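Local coordinates for trehalose synthase regulatory protein (Candida albicans, PDB 5HUS) that probably regulates the trehalose synthase complex of this yeast through a C-terminal domain built like a trehalose-phosphatase of the HAD clan, at residues K20-L25 / R206-C211; S61-V64 / F70-L73; V102-A107 / L216-V221; I111-K116 / D198-K203. All coordinates share one frame; numbering follows the deposited sequence.

Contact 1. Residues K20-L25 / R206-C211; sequences KRLIIL and RLVLSC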
loop_
_atom_site.group_PDB
_atom_site.type_symbol
_atom_site.label_atom_id
_atom_site.label_comp_id
_atom_site.label_asym_id
_atom_site.label_seq_id
_atom_site.Cartn_x
_atom_site.Cartn_y
_atom_site.Cartn_z
ATOM N N LYS A 20 -6.070 20.616 -4.910
ATOM C CA LYS A 20 -5.303 19.790 -3.978
ATOM C C LYS A 20 -4.450 18.738 -4.687
ATOM O O LYS A 20 -4.788 18.269 -5.776
ATOM C CB LYS A 20 -6.243 19.099 -2.985
ATOM C CG LYS A 20 -7.010 20.036 -2.067
ATOM C CD LYS A 20 -8.109 19.265 -1.340
ATOM C CE LYS A 20 -8.856 20.120 -0.328
ATOM N NZ LYS A 20 -9.930 19.327 0.347
ATOM N N ARG A 21 -3.347 18.363 -4.046
ATOM C CA ARG A 21 -2.458 17.327 -4.559
ATOM C C ARG A 21 -2.379 16.186 -3.556
ATOM O O ARG A 21 -2.093 16.413 -2.383
ATOM C CB ARG A 21 -1.057 17.885 -4.821
ATOM C CG ARG A 21 -1.041 19.211 -5.581
ATOM C CD ARG A 21 0.323 19.866 -5.440
ATOM N NE ARG A 21 0.343 21.258 -5.882
ATOM C CZ ARG A 21 1.346 22.094 -5.633
ATOM N NH1 ARG A 21 2.399 21.677 -4.943
ATOM N NH2 ARG A 21 1.295 23.347 -6.068
ATOM N N LEU A 22 -2.635 14.966 -4.025
ATOM C CA LEU A 22 -2.621 13.777 -3.174
ATOM C C LEU A 22 -1.455 12.890 -3.567
ATOM O O LEU A 22 -1.314 12.513 -4.732
ATOM C CB LEU A 22 -3.938 13.001 -3.290
ATOM C CG LEU A 22 -3.982 11.664 -2.539
ATOM C CD1 LEU A 22 -3.813 11.878 -1.042
ATOM C CD2 LEU A 22 -5.285 10.950 -2.847
ATOM N N ILE A 23 -0.606 12.582 -2.590
ATOM C CA ILE A 23 0.583 11.783 -2.835
ATOM C C ILE A 23 0.556 10.558 -1.946
ATOM O O ILE A 23 0.424 10.675 -0.731
ATOM C CB ILE A 23 1.870 12.593 -2.580
ATOM C CG1 ILE A 23 1.947 13.765 -3.571
ATOM C CG2 ILE A 23 3.093 11.701 -2.693
ATOM C CD1 ILE A 23 3.078 14.742 -3.316
ATOM N N ILE A 24 0.642 9.387 -2.562
ATOM C CA ILE A 24 0.604 8.131 -1.821
ATOM C C ILE A 24 1.908 7.389 -2.051
ATOM O O ILE A 24 2.260 7.068 -3.188
ATOM C CB ILE A 24 -0.608 7.265 -2.247
ATOM C CG1 ILE A 24 -1.903 7.996 -1.877
ATOM C CG2 ILE A 24 -0.547 5.887 -1.588
ATOM C CD1 ILE A 24 -3.138 7.412 -2.489
ATOM N N LEU A 25 2.647 7.167 -0.964
ATOM C CA LEU A 25 3.964 6.549 -1.044
ATOM C C LEU A 25 3.957 5.165 -0.405
ATOM O O LEU A 25 3.784 5.039 0.810
ATOM C CB LEU A 25 5.009 7.436 -0.364
ATOM C CG LEU A 25 5.059 8.889 -0.854
ATOM C CD1 LEU A 25 6.135 9.689 -0.104
ATOM C CD2 LEU A 25 5.303 8.914 -2.355
ATOM N N ARG A 206 -8.847 4.773 -2.957
ATOM C CA ARG A 206 -10.104 5.397 -3.354
ATOM C C ARG A 206 -10.745 6.136 -2.185
ATOM O O ARG A 206 -11.276 7.226 -2.356
ATOM C CB ARG A 206 -11.074 4.353 -3.913
ATOM C CG ARG A 206 -12.451 4.921 -4.238
ATOM C CD ARG A 206 -13.361 3.867 -4.862
ATOM N NE ARG A 206 -13.690 2.787 -3.940
ATOM C CZ ARG A 206 -14.438 1.735 -4.258
ATOM N NH1 ARG A 206 -14.941 1.621 -5.482
ATOM N NH2 ARG A 206 -14.683 0.794 -3.353
ATOM N N LEU A 207 -10.675 5.548 -0.995
ATOM C CA LEU A 207 -11.229 6.176 0.204
ATOM C C LEU A 207 -10.498 7.475 0.553
ATOM O O LEU A 207 -11.123 8.507 0.807
ATOM C CB LEU A 207 -11.178 5.193 1.386
ATOM C CG LEU A 207 -11.727 5.628 2.751
ATOM C CD1 LEU A 207 -12.152 4.403 3.548
ATOM C CD2 LEU A 207 -10.710 6.431 3.570
ATOM N N VAL A 208 -9.170 7.419 0.589
ATOM C CA VAL A 208 -8.379 8.608 0.891
ATOM C C VAL A 208 -8.614 9.691 -0.158
ATOM O O VAL A 208 -8.836 10.853 0.181
ATOM C CB VAL A 208 -6.880 8.262 0.988
ATOM C CG1 VAL A 208 -6.043 9.525 1.114
ATOM C CG2 VAL A 208 -6.642 7.331 2.182
ATOM N N LEU A 209 -8.597 9.298 -1.426
ATOM C CA LEU A 209 -8.873 10.236 -2.508
ATOM C C LEU A 209 -10.256 10.876 -2.341
ATOM O O LEU A 209 -10.380 12.098 -2.438
ATOM C CB LEU A 209 -8.756 9.542 -3.865
ATOM C CG LEU A 209 -9.118 10.374 -5.101
ATOM C CD1 LEU A 209 -8.293 11.653 -5.169
ATOM C CD2 LEU A 209 -8.919 9.546 -6.358
ATOM N N SER A 210 -11.274 10.067 -2.053
ATOM C CA SER A 210 -12.633 10.580 -1.850
ATOM C C SER A 210 -12.712 11.596 -0.717
ATOM O O SER A 210 -13.390 12.610 -0.833
ATOM C CB SER A 210 -13.614 9.430 -1.573
ATOM O OG SER A 210 -13.696 8.555 -2.685
ATOM N N CYS A 211 -12.024 11.318 0.386
ATOM C CA CYS A 211 -12.053 12.213 1.534
ATOM C C CYS A 211 -11.535 13.595 1.186
ATOM O O CYS A 211 -12.159 14.599 1.525
ATOM C CB CYS A 211 -11.242 11.636 2.692
ATOM S SG CYS A 211 -12.033 10.233 3.471
#
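Leu22 on strand 20-26 and Leu209 on helix 200-213 bring the two backbones closest, their CA atoms 7.2 Å apart. Residues 20-25 are regular beta strand and residues 206-211 regular helix; the helix lies over one face of the sheet, and no hydrogen bond crosses between the segments. Leu22 sends its side chain toward the helix and divides it between two consecutive helical residues. Its CG stands anti to the backbone N (chi1 175°), which carries both methyls out from the strand. Leu22 CD1 meets Val208 CG1 at 3.9 Å, while Leu22 CD2 presses on the helix backbone itself, 3.7 Å from Leu209 CA. The same CD2 lies 3.9 Å from Leu209 CD1, the two leucine side chains crossing at a slant. All three residues are buried, and the contact is purely apolar. Val208 and Leu22 both also touch Tyr72 of the neighbouring strand 69-74, and Leu209 reaches Val243 and Val246 of strand 243-250 on the other side, so the helix straddles three adjacent strands. Farther round the helix, Ser210 OG donates to Arg206 O at 2.8 Å; Ser210 N uses the same oxygen from the opposite face of the carbonyl plane. Arg206 has its CB directed away from the strand, and its NH1 forms a salt bridge with Asp235. Lys20 NZ bonds to His212 O near the end of the helix. A helix packed by aliphatic side chains on the central parallel strands is the layering of a Rossmann-like alpha/beta sheet, consistent with the HAD clan.

Contact 2. Residues S61-V64 / F70-L73; sequences SDLV and FVYL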
loop_
_atom_site.group_PDB
_atom_site.type_symbol
_atom_site.label_atom_id
_atom_site.label_comp_id
_atom_site.label_asym_id
_atom_site.label_seq_id
_atom_site.Cartn_x
_atom_site.Cartn_y
_atom_site.Cartn_z
ATOM N N SER A 61 10.120 17.562 4.337
ATOM C CA SER A 61 9.635 18.614 5.232
ATOM C C SER A 61 8.988 19.773 4.474
ATOM O O SER A 61 7.981 20.327 4.918
ATOM C CB SER A 61 10.770 19.135 6.120
ATOM O OG SER A 61 11.907 19.489 5.355
ATOM N N ASP A 62 9.555 20.132 3.329
ATOM C CA ASP A 62 8.989 21.195 2.512
ATOM C C ASP A 62 7.683 20.741 1.866
ATOM O O ASP A 62 6.701 21.483 1.839
ATOM C CB ASP A 62 9.990 21.641 1.445
ATOM C CG ASP A 62 11.278 22.180 2.048
ATOM O OD1 ASP A 62 11.224 22.721 3.170
ATOM O OD2 ASP A 62 12.342 22.056 1.403
ATOM N N LEU A 63 7.676 19.513 1.359
ATOM C CA LEU A 63 6.501 18.964 0.688
ATOM C C LEU A 63 5.277 18.915 1.596
ATOM O O LEU A 63 4.177 19.277 1.181
ATOM C CB LEU A 63 6.796 17.561 0.158
ATOM C CG LEU A 63 5.594 16.838 -0.452
ATOM C CD1 LEU A 63 5.059 17.623 -1.645
ATOM C CD2 LEU A 63 5.964 15.417 -0.847
ATOM N N VAL A 64 5.466 18.472 2.833
ATOM C CA VAL A 64 4.336 18.290 3.733
ATOM C C VAL A 64 3.823 19.616 4.286
ATOM O O VAL A 64 2.636 19.753 4.584
ATOM C CB VAL A 64 4.692 17.357 4.906
ATOM C CG1 VAL A 64 5.010 15.963 4.387
ATOM C CG2 VAL A 64 5.861 17.915 5.706
ATOM N N PHE A 70 -1.348 16.625 0.365
ATOM C CA PHE A 70 -1.603 15.596 1.368
ATOM C C PHE A 70 -0.772 14.366 1.043
ATOM O O PHE A 70 -0.920 13.776 -0.030
ATOM C CB PHE A 70 -3.089 15.245 1.414
ATOM C CG PHE A 70 -3.981 16.442 1.557
ATOM C CD1 PHE A 70 -4.664 16.947 0.461
ATOM C CD2 PHE A 70 -4.117 17.077 2.780
ATOM C CE1 PHE A 70 -5.479 18.058 0.590
ATOM C CE2 PHE A 70 -4.930 18.185 2.913
ATOM C CZ PHE A 70 -5.610 18.678 1.818
ATOM N N VAL A 71 0.113 13.994 1.966
ATOM C CA VAL A 71 0.999 12.853 1.768
ATOM C C VAL A 71 0.584 11.690 2.656
ATOM O O VAL A 71 0.429 11.863 3.865
ATOM C CB VAL A 71 2.465 13.218 2.075
ATOM C CG1 VAL A 71 3.375 12.028 1.834
ATOM C CG2 VAL A 71 2.896 14.407 1.218
ATOM N N TYR A 72 0.388 10.521 2.043
ATOM C CA TYR A 72 0.024 9.296 2.768
ATOM C C TYR A 72 1.046 8.197 2.562
ATOM O O TYR A 72 1.511 7.968 1.446
ATOM C CB TYR A 72 -1.354 8.783 2.326
ATOM C CG TYR A 72 -2.483 9.564 2.931
ATOM C CD1 TYR A 72 -2.778 10.849 2.485
ATOM C CD2 TYR A 72 -3.248 9.030 3.959
ATOM C CE1 TYR A 72 -3.801 11.580 3.056
ATOM C CE2 TYR A 72 -4.279 9.751 4.532
ATOM C CZ TYR A 72 -4.544 11.026 4.082
ATOM O OH TYR A 72 -5.575 11.743 4.645
ATOM N N LEU A 73 1.396 7.526 3.655
ATOM C CA LEU A 73 2.211 6.320 3.596
ATOM C C LEU A 73 1.328 5.081 3.471
ATOM O O LEU A 73 0.388 4.911 4.245
ATOM C CB LEU A 73 3.076 6.203 4.851
ATOM C CG LEU A 73 3.808 4.869 4.998
ATOM C CD1 LEU A 73 5.003 4.817 4.058
ATOM C CD2 LEU A 73 4.236 4.647 6.453
#
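Val71 CG2 is the single methyl on which both helical partners converge. It lies 3.8 Å from Leu63 CD2 and 4.0 Å from Leu63 CG, forming the tighter half of the contact. Val71 points toward helix 61-65, and with CG1 anti to its backbone N (chi1 -179°) it leaves CG2 as the methyl that does the touching. Leu63 starts out alongside rather than at the strand, but CG lies anti to the backbone N (chi1 175°) and the branched end swings in over the valine. Both residues are buried; on the sheet side Leu63 also touches Ile23 and Val71 touches Leu25, each on strand 20-26.

The looser half belongs to Val64, which is partly exposed. Its CG1 stands 4.1 Å from Val71 CG2, the two side chains crossing at about a right angle. The preceding residues include the solvent side of the helix: Asp62 is exposed, and Ser61 OG bonds to Arg58 O. Asn305 OD1, near the C terminus, accepts from Leu63 N. On the reverse face of strand 69-74, the Phe70 ring stacks on that of His212, and Tyr72 OH bonds to both His212 NE2 and Ile105 N.

No hydrogen bond or charge pair links the two segments, so the short helix is held to the strand across this contact by the burial of aliphatic groups, dispersion and the hydrophobic effect doing the work.

Contact 3. Residues V102-A107 / L216-V221; sequences VKLIGA and LDQKYV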
loop_
_atom_site.group_PDB
_atom_site.type_symbol
_atom_site.label_atom_id
_atom_site.label_comp_id
_atom_site.label_asym_id
_atom_site.label_seq_id
_atom_site.Cartn_x
_atom_site.Cartn_y
_atom_site.Cartn_z
ATOM N N VAL A 102 -7.093 3.034 7.830
ATOM C CA VAL A 102 -6.671 4.348 7.359
ATOM C C VAL A 102 -6.732 5.361 8.489
ATOM O O VAL A 102 -7.758 5.477 9.166
ATOM C CB VAL A 102 -7.553 4.863 6.195
ATOM C CG1 VAL A 102 -7.174 6.311 5.837
ATOM C CG2 VAL A 102 -7.433 3.950 4.977
ATOM N N LYS A 103 -5.638 6.089 8.693
ATOM C CA LYS A 103 -5.660 7.225 9.604
ATOM C C LYS A 103 -5.433 8.497 8.785
ATOM O O LYS A 103 -4.315 8.803 8.365
ATOM C CB LYS A 103 -4.618 7.069 10.726
ATOM C CG LYS A 103 -4.556 8.260 11.670
ATOM C CD LYS A 103 -3.678 7.967 12.895
ATOM C CE LYS A 103 -4.377 7.004 13.844
ATOM N NZ LYS A 103 -3.651 6.841 15.145
ATOM N N LEU A 104 -6.529 9.204 8.531
ATOM C CA LEU A 104 -6.497 10.452 7.783
ATOM C C LEU A 104 -5.636 11.479 8.499
ATOM O O LEU A 104 -5.499 11.440 9.719
ATOM C CB LEU A 104 -7.914 10.993 7.595
ATOM C CG LEU A 104 -8.898 10.060 6.888
ATOM C CD1 LEU A 104 -10.318 10.589 7.021
ATOM C CD2 LEU A 104 -8.525 9.881 5.426
ATOM N N ILE A 105 -5.059 12.398 7.737
ATOM C CA ILE A 105 -4.196 13.424 8.312
ATOM C C ILE A 105 -4.964 14.227 9.363
ATOM O O ILE A 105 -6.066 14.718 9.100
ATOM C CB ILE A 105 -3.645 14.352 7.214
ATOM C CG1 ILE A 105 -2.704 13.574 6.291
ATOM C CG2 ILE A 105 -2.907 15.522 7.816
ATOM C CD1 ILE A 105 -2.416 14.284 4.966
ATOM N N GLY A 106 -4.396 14.315 10.564
ATOM C CA GLY A 106 -5.021 15.042 11.657
ATOM C C GLY A 106 -5.972 14.219 12.514
ATOM O O GLY A 106 -6.427 14.683 13.559
ATOM N N ALA A 107 -6.274 12.998 12.081
ATOM C CA ALA A 107 -7.236 12.153 12.794
ATOM C C ALA A 107 -6.596 11.446 13.981
ATOM O O ALA A 107 -5.442 11.032 13.915
ATOM C CB ALA A 107 -7.846 11.132 11.851
ATOM N N LEU A 216 -14.886 14.935 2.680
ATOM C CA LEU A 216 -15.639 14.119 3.631
ATOM C C LEU A 216 -15.020 14.142 5.019
ATOM O O LEU A 216 -13.804 14.027 5.160
ATOM C CB LEU A 216 -15.718 12.673 3.152
ATOM C CG LEU A 216 -16.023 12.456 1.677
ATOM C CD1 LEU A 216 -15.991 10.981 1.355
ATOM C CD2 LEU A 216 -17.373 13.070 1.314
ATOM N N ASP A 217 -15.842 14.278 6.052
ATOM C CA ASP A 217 -15.317 14.091 7.398
ATOM C C ASP A 217 -15.392 12.616 7.775
ATOM O O ASP A 217 -16.090 11.828 7.130
ATOM C CB ASP A 217 -16.048 14.963 8.426
ATOM C CG ASP A 217 -17.547 14.760 8.426
ATOM O OD1 ASP A 217 -18.013 13.626 8.188
ATOM O OD2 ASP A 217 -18.267 15.747 8.680
ATOM N N GLN A 218 -14.670 12.261 8.829
ATOM C CA GLN A 218 -14.493 10.874 9.226
ATOM C C GLN A 218 -15.808 10.196 9.571
ATOM O O GLN A 218 -16.027 9.041 9.207
ATOM C CB GLN A 218 -13.543 10.798 10.415
ATOM C CG GLN A 218 -13.149 9.398 10.812
ATOM C CD GLN A 218 -11.722 9.343 11.300
ATOM O OE1 GLN A 218 -10.849 10.038 10.772
ATOM N NE2 GLN A 218 -11.473 8.525 12.315
ATOM N N LYS A 219 -16.676 10.918 10.273
ATOM C CA LYS A 219 -17.953 10.354 10.695
ATOM C C LYS A 219 -18.777 9.913 9.493
ATOM O O LYS A 219 -19.420 8.868 9.530
ATOM C CB LYS A 219 -18.735 11.359 11.542
ATOM C CG LYS A 219 -18.127 11.594 12.920
ATOM C CD LYS A 219 -19.115 12.264 13.864
ATOM C CE LYS A 219 -18.522 12.441 15.255
ATOM N NZ LYS A 219 -18.102 11.146 15.867
ATOM N N TYR A 220 -18.739 10.696 8.420
ATOM C CA TYR A 220 -19.455 10.325 7.205
ATOM C C TYR A 220 -18.874 9.046 6.617
ATOM O O TYR A 220 -19.610 8.130 6.254
ATOM C CB TYR A 220 -19.401 11.454 6.170
ATOM C CG TYR A 220 -20.001 11.077 4.834
ATOM C CD1 TYR A 220 -21.351 11.277 4.576
ATOM C CD2 TYR A 220 -19.217 10.523 3.828
ATOM C CE1 TYR A 220 -21.902 10.932 3.355
ATOM C CE2 TYR A 220 -19.758 10.174 2.609
ATOM C CZ TYR A 220 -21.101 10.382 2.375
ATOM O OH TYR A 220 -21.633 10.030 1.156
ATOM N N VAL A 221 -17.548 8.991 6.526
ATOM C CA VAL A 221 -16.869 7.827 5.974
ATOM C C VAL A 221 -17.187 6.566 6.780
ATOM O O VAL A 221 -17.523 5.526 6.211
ATOM C CB VAL A 221 -15.344 8.037 5.932
ATOM C CG1 VAL A 221 -14.640 6.763 5.485
ATOM C CG2 VAL A 221 -15.002 9.190 5.009
HETATM O O HOH W 1 -8.823 8.363 10.227
#
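Gln218, Leu104 and Ala107 bury the most surface here, and the glutamine amide oxygen is the point where they meet. Gln218 sits in the first turn of helix 218-223 and points toward the loop after strand 101-103. Its CG is anti to the backbone N, but the chain bends at chi2 (145°), bringing the amide up to the beta turn. Gln218 OE1 lies 3.4 Å from Ala107 CB and 3.8 Å from Leu104 CD1, so an oxygen rests against two methyl groups. Leu104 and Gln218 lie alongside each other, running opposite ways, and Leu104 continues inward to Cys211 and Ile111. The turn from Leu104 to Ala107 is type II, closed by Ala107 N bonding to Leu104 O at 2.9 Å, and it sets both touching residues on the side facing the helix. Gly106 takes the third position with positive phi (89°), as is common in type II turns.

A water supplies the polar link. It accepts from Leu104 N at 3.0 Å and lies 2.7 Å from Gln218 OE1, to which it can donate, while Gln218 NE2 donates to Asn109 O. Behind Gln218, Asp217 is the N-cap of the helix; its OD1 receives Tyr220 N at 3.0 Å, nearly in line with the C-O bond.

With no direct hydrogen bond between the segments, the water links a backbone N-H, which needs an acceptor, to an amide oxygen, which can take a proton, across a partly exposed, otherwise apolar interface.

Contact 4. Residues I111-K116 / D198-K203; sequences ISLADK and DQISLK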
loop_
_atom_site.group_PDB
_atom_site.type_symbol
_atom_site.label_atom_id
_atom_site.label_comp_id
_atom_site.label_asym_id
_atom_site.label_seq_id
_atom_site.Cartn_x
_atom_site.Cartn_y
_atom_site.Cartn_z
ATOM N N ILE A 111 -9.725 4.495 10.750
ATOM C CA ILE A 111 -10.887 4.003 10.038
ATOM C C ILE A 111 -10.650 2.560 9.647
ATOM O O ILE A 111 -9.607 2.229 9.087
ATOM C CB ILE A 111 -11.164 4.817 8.773
ATOM C CG1 ILE A 111 -11.515 6.260 9.129
ATOM C CG2 ILE A 111 -12.271 4.154 7.948
ATOM C CD1 ILE A 111 -11.480 7.189 7.937
ATOM N N SER A 112 -11.609 1.697 9.947
ATOM C CA SER A 112 -11.492 0.302 9.554
ATOM C C SER A 112 -12.233 0.064 8.242
ATOM O O SER A 112 -13.462 -0.028 8.207
ATOM C CB SER A 112 -12.023 -0.619 10.652
ATOM O OG SER A 112 -11.780 -1.979 10.328
ATOM N N LEU A 113 -11.473 -0.011 7.156
ATOM C CA LEU A 113 -12.024 -0.415 5.876
ATOM C C LEU A 113 -12.332 -1.909 5.919
ATOM O O LEU A 113 -13.318 -2.373 5.337
ATOM C CB LEU A 113 -11.046 -0.074 4.750
ATOM C CG LEU A 113 -11.518 -0.155 3.303
ATOM C CD1 LEU A 113 -12.862 0.535 3.103
ATOM C CD2 LEU A 113 -10.457 0.466 2.398
ATOM N N ALA A 114 -11.477 -2.660 6.615
ATOM C CA ALA A 114 -11.745 -4.057 6.915
ATOM C C ALA A 114 -13.024 -4.147 7.741
ATOM O O ALA A 114 -13.257 -3.318 8.621
ATOM C CB ALA A 114 -10.571 -4.686 7.666
ATOM N N ASP A 115 -13.860 -5.134 7.432
ATOM C CA ASP A 115 -15.060 -5.395 8.218
ATOM C C ASP A 115 -14.732 -6.314 9.386
ATOM O O ASP A 115 -14.202 -7.402 9.185
ATOM C CB ASP A 115 -16.148 -6.028 7.347
ATOM C CG ASP A 115 -17.420 -6.258 8.110
ATOM O OD1 ASP A 115 -18.167 -5.278 8.305
ATOM O OD2 ASP A 115 -17.658 -7.410 8.538
ATOM N N LYS A 116 -15.046 -5.885 10.607
ATOM C CA LYS A 116 -14.631 -6.635 11.782
ATOM C C LYS A 116 -15.313 -8.001 11.861
ATOM O O LYS A 116 -14.710 -8.961 12.339
ATOM C CB LYS A 116 -14.900 -5.843 13.060
ATOM C CG LYS A 116 -14.170 -6.415 14.271
ATOM C CD LYS A 116 -14.336 -5.551 15.509
ATOM C CE LYS A 116 -13.108 -5.643 16.406
ATOM N NZ LYS A 116 -12.613 -7.043 16.549
ATOM N N ASP A 198 -9.180 -8.915 -1.255
ATOM C CA ASP A 198 -9.025 -8.489 -2.646
ATOM C C ASP A 198 -9.112 -6.978 -2.819
ATOM O O ASP A 198 -10.030 -6.339 -2.302
ATOM C CB ASP A 198 -10.092 -9.147 -3.532
ATOM C CG ASP A 198 -9.882 -10.631 -3.688
ATOM O OD1 ASP A 198 -8.873 -11.157 -3.164
ATOM O OD2 ASP A 198 -10.722 -11.272 -4.350
ATOM N N GLN A 199 -8.147 -6.425 -3.558
ATOM C CA GLN A 199 -8.109 -5.011 -3.914
ATOM C C GLN A 199 -8.223 -4.063 -2.716
ATOM O O GLN A 199 -8.711 -2.947 -2.850
ATOM C CB GLN A 199 -9.212 -4.696 -4.938
ATOM C CG GLN A 199 -8.965 -5.323 -6.308
ATOM C CD GLN A 199 -10.017 -4.948 -7.345
ATOM O OE1 GLN A 199 -11.178 -4.711 -7.018
ATOM N NE2 GLN A 199 -9.604 -4.896 -8.606
ATOM N N ILE A 200 -7.751 -4.484 -1.549
ATOM C CA ILE A 200 -7.931 -3.638 -0.372
ATOM C C ILE A 200 -7.069 -2.363 -0.481
ATOM O O ILE A 200 -7.480 -1.300 -0.011
ATOM C CB ILE A 200 -7.639 -4.424 0.948
ATOM C CG1 ILE A 200 -8.108 -3.629 2.171
ATOM C CG2 ILE A 200 -6.172 -4.813 1.061
ATOM C CD1 ILE A 200 -9.580 -3.286 2.152
ATOM N N SER A 201 -5.920 -2.440 -1.148
ATOM C CA SER A 201 -5.087 -1.242 -1.325
ATOM C C SER A 201 -5.772 -0.255 -2.265
ATOM O O SER A 201 -5.718 0.957 -2.061
ATOM C CB SER A 201 -3.689 -1.604 -1.849
ATOM O OG SER A 201 -3.753 -2.164 -3.147
ATOM N N LEU A 202 -6.430 -0.783 -3.292
ATOM C CA LEU A 202 -7.174 0.062 -4.226
ATOM C C LEU A 202 -8.323 0.758 -3.515
ATOM O O LEU A 202 -8.565 1.944 -3.724
ATOM C CB LEU A 202 -7.713 -0.760 -5.403
ATOM C CG LEU A 202 -6.788 -1.086 -6.581
ATOM C CD1 LEU A 202 -5.600 -1.923 -6.170
ATOM C CD2 LEU A 202 -7.583 -1.798 -7.669
ATOM N N LYS A 203 -9.031 0.018 -2.670
ATOM C CA LYS A 203 -10.163 0.580 -1.944
ATOM C C LYS A 203 -9.712 1.648 -0.950
ATOM O O LYS A 203 -10.412 2.642 -0.748
ATOM C CB LYS A 203 -10.945 -0.529 -1.235
ATOM C CG LYS A 203 -11.588 -1.502 -2.215
ATOM C CD LYS A 203 -12.501 -2.505 -1.531
ATOM C CE LYS A 203 -13.132 -3.438 -2.553
ATOM N NZ LYS A 203 -14.066 -4.423 -1.919
#
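Leu113 inserts its branched end between Ile200 and Lys203, residues one turn apart on the first part of helix 200-213. Its CG is anti to the backbone N (chi1 -168°), which carries the branched end to the helix. Leu113 CD2 rests on the helix backbone, 3.6 Å from Lys203 C, and also lies 3.8 Å from Lys203 CB. Leu113 CG meets Ile200 CD1 at 3.9 Å.

The CB of Ile200 is set to one side of the contact, yet CG1 anti to the backbone N (chi1 -168°) followed by a chi2 of 58° brings CD1 round to the leucine, and the two side chains run antiparallel as they pass. Lys203 behaves the other way: its CB is directed at Leu113, whose side chain crosses that of the lysine at about a right angle, but the extended chain beyond CG leads off. The lysine thus lends its aliphatic root to the apolar contact and its ammonium group to a hydrogen bond with Gln229 O. Beside the leucine, Ser112 OG donates to Ala114 O at 2.6 Å, bridging the backbone on either side of Leu113.

Leu113 also touches Ile225 and Phe228 of helix 225-229, and its O accepts from Gln229 NE2. The contact therefore lies where the sheet's edge strand 111-112 gives way to helix 116-136, with helix 225-229 packed alongside and helix 254-265 touching Ser201 and Leu202 on the away-facing side of helix 200-213.

In the fold
From the N terminus, strand 20-26 opens the long loop that contact 1 closes only at helix 200-213. Contact 2, a short helix-to-strand return, nests inside it on strand 69-74, the sheet neighbour of strand 20-26. Contact 3 opens afterwards at 102-107 and closes at 216-221, past the end of contact 1, so these two cross. Contact 4 nests within both, joining 111-116 to the beginning of the same helix whose later turns serve contact 1. Helix 200-213 thus ties the middle of the main sheet to the loop leaving its edge strand 111-112, helix 218-223 follows it onto the 104-107 turn, and contact 2 fastens helix 61-65 to the sheet, about 23 Å from contact 4, centre to centre.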